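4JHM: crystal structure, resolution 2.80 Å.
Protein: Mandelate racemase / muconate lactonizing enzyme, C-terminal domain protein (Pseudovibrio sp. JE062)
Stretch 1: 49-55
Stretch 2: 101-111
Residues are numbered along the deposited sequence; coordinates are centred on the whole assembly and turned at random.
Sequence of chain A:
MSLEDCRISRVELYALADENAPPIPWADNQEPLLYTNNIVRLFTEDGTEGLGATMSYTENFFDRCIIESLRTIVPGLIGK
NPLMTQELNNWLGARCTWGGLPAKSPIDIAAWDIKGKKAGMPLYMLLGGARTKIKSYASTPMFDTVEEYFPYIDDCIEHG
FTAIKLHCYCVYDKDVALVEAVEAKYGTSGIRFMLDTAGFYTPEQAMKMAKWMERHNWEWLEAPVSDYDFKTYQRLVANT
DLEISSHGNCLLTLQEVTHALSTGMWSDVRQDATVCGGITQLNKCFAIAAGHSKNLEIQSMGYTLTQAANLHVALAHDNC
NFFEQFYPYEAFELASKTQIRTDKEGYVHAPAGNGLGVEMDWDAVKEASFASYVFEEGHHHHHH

Stretch 1 (49-55) EGLGATM
Stretch 2 101-111: LPAKSPIDIAA

Glycines on the inward face of a strand let a helix pack against it almost backbone to backbone, and the pairing of residues 49-55 with 101-111 is a clear example. The strand, with phi/psi from about -117/141 at G50 to -143/164 at G52 and -136/148 at T54, runs nearly antiparallel to the helix (154° between N-to-C directions). Their axes approach to 5.9 Å, and the register is set by G52 and P106, whose CA atoms lie 4.2 Å apart.

No conventional hydrogen bond crosses the interface. Three CA-H...O contacts do: G50 CA to A110 O at 3.4 Å, G52 CA to P106 O at 3.5 Å and nearly straight (169° at H), and A110 CA to L51 O at 3.6 Å. Glycine suits both strand positions because a CB would point toward the helix and clash, at 2.1 Å from A110 O for residue 50 and 2.0 Å from P106 O for residue 52.

The remaining contacts are van der Waals, within a buried surface of 333 Å². Small A110 turns its CB sideways and brings it to 3.8 Å from G52 N. I109 (chi1 m, chi2 t) points toward the strand, with CG2 3.9 Å from L51 O. L51 (m, t) and A53 direct their CB atoms away, leaving their backbone to face the helix.

At the other end T54, chi1 t, points toward the helix: its CB lies 3.7 Å from P106 CG and its CG2 3.4 Å from P102 O, while OG1 is hydrogen-bonded elsewhere in the structure. P106, its ring C-gamma exo, also places CB 3.5 Å from A53 N. Lacking an amide hydrogen, it cannot bond to the preceding turn, and the helix kinks here; beyond it, A110 N donates to P106 O at 2.9 Å.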

# COMPACT_ATOMS: atom_id res chain seq x y z
N GLU A 49 53.54 0.97 1.10
CA GLU A 49 52.78 1.84 2.00
C GLU A 49 51.47 2.34 1.39
O GLU A 49 51.40 2.63 0.19
CB GLU A 49 53.64 3.03 2.46
CG GLU A 49 53.91 4.08 1.40
CD GLU A 49 54.71 5.26 1.95
OE1 GLU A 49 54.40 6.41 1.58
OE2 GLU A 49 55.63 5.02 2.77
N GLY A 50 50.43 2.43 2.22
CA GLY A 50 49.10 2.82 1.76
C GLY A 50 48.64 4.11 2.39
O GLY A 50 48.88 4.36 3.57
N LEU A 51 47.97 4.95 1.59
CA LEU A 51 47.49 6.24 2.06
C LEU A 51 45.97 6.32 2.01
O LEU A 51 45.34 5.94 1.02
CB LEU A 51 48.06 7.38 1.22
CG LEU A 51 49.52 7.26 0.78
CD1 LEU A 51 49.90 8.51 0.00
CD2 LEU A 51 50.43 7.05 1.97
N GLY A 52 45.39 6.84 3.09
CA GLY A 52 43.97 7.14 3.15
C GLY A 52 43.79 8.42 3.94
O GLY A 52 44.71 8.85 4.63
N ALA A 53 42.62 9.04 3.83
CA ALA A 53 42.39 10.33 4.47
C ALA A 53 40.91 10.65 4.59
O ALA A 53 40.12 10.31 3.71
CB ALA A 53 43.08 11.42 3.68
N THR A 54 40.54 11.31 5.68
CA THR A 54 39.21 11.86 5.81
C THR A 54 39.29 13.27 6.39
O THR A 54 40.17 13.60 7.19
CB THR A 54 38.29 10.99 6.69
OG1 THR A 54 36.93 11.41 6.52
CG2 THR A 54 38.67 11.11 8.16
N MSE A 55 38.34 14.10 5.98
CA MSE A 55 38.36 15.52 6.28
C MSE A 55 37.46 15.83 7.43
O MSE A 55 36.39 15.25 7.55
CB MSE A 55 37.85 16.18 5.01
CG MSE A 55 38.18 17.66 4.98
SE MSE A 55 37.31 18.45 3.40
CE MSE A 55 35.42 18.34 3.95
N LEU A 101 32.08 5.60 10.95
CA LEU A 101 32.54 5.24 9.61
C LEU A 101 33.52 6.26 9.03
O LEU A 101 34.45 5.88 8.32
CB LEU A 101 31.33 5.06 8.68
CG LEU A 101 30.34 3.96 9.09
CD1 LEU A 101 29.08 3.99 8.23
CD2 LEU A 101 30.98 2.59 9.02
N PRO A 102 33.31 7.55 9.33
CA PRO A 102 34.27 8.57 8.90
C PRO A 102 35.68 8.29 9.40
O PRO A 102 36.64 8.44 8.64
CB PRO A 102 33.73 9.85 9.55
CG PRO A 102 32.26 9.60 9.69
CD PRO A 102 32.12 8.14 9.97
N ALA A 103 35.79 7.89 10.66
CA ALA A 103 37.09 7.63 11.26
C ALA A 103 37.72 6.34 10.73
O ALA A 103 38.93 6.15 10.81
CB ALA A 103 36.96 7.56 12.78
N LYS A 104 36.89 5.45 10.18
CA LYS A 104 37.37 4.16 9.70
C LYS A 104 37.62 4.15 8.19
O LYS A 104 38.36 3.30 7.68
CB LYS A 104 36.37 3.06 10.06
CG LYS A 104 36.14 2.91 11.56
CD LYS A 104 34.88 2.12 11.86
CE LYS A 104 34.64 2.00 13.35
NZ LYS A 104 33.36 1.30 13.66
N SER A 105 37.02 5.09 7.47
CA SER A 105 37.11 5.14 6.01
C SER A 105 38.55 5.21 5.49
O SER A 105 38.89 4.54 4.52
CB SER A 105 36.30 6.31 5.46
OG SER A 105 34.90 6.09 5.65
N PRO A 106 39.41 6.01 6.14
CA PRO A 106 40.79 6.13 5.65
C PRO A 106 41.59 4.82 5.75
O PRO A 106 42.48 4.58 4.93
CB PRO A 106 41.40 7.20 6.55
CG PRO A 106 40.25 7.91 7.18
CD PRO A 106 39.16 6.89 7.29
N ILE A 107 41.29 4.00 6.74
CA ILE A 107 42.02 2.75 6.93
C ILE A 107 41.66 1.78 5.81
O ILE A 107 42.54 1.18 5.20
CB ILE A 107 41.73 2.10 8.29
CG1 ILE A 107 42.01 3.08 9.43
CG2 ILE A 107 42.56 0.83 8.47
CD1 ILE A 107 41.35 2.72 10.74
N ASP A 108 40.37 1.62 5.54
CA ASP A 108 39.94 0.76 4.44
C ASP A 108 40.55 1.25 3.14
O ASP A 108 41.08 0.47 2.35
CB ASP A 108 38.41 0.75 4.34
CG ASP A 108 37.91 0.11 3.05
OD1 ASP A 108 37.93 0.79 2.00
OD2 ASP A 108 37.49 -1.07 3.09
N ILE A 109 40.48 2.56 2.93
CA ILE A 109 40.98 3.18 1.71
C ILE A 109 42.47 2.91 1.53
O ILE A 109 42.92 2.58 0.44
CB ILE A 109 40.71 4.69 1.72
CG1 ILE A 109 39.22 4.96 1.54
CG2 ILE A 109 41.50 5.38 0.61
CD1 ILE A 109 38.78 6.35 1.96
N ALA A 110 43.22 3.04 2.62
CA ALA A 110 44.66 2.83 2.60
C ALA A 110 45.02 1.39 2.22
O ALA A 110 46.10 1.13 1.68
CB ALA A 110 45.26 3.18 3.95
N ALA A 111 44.12 0.45 2.49
CA ALA A 111 44.34 -0.94 2.13
C ALA A 111 44.19 -1.11 0.62
O ALA A 111 44.98 -1.81 -0.01
CB ALA A 111 43.39 -1.86 2.86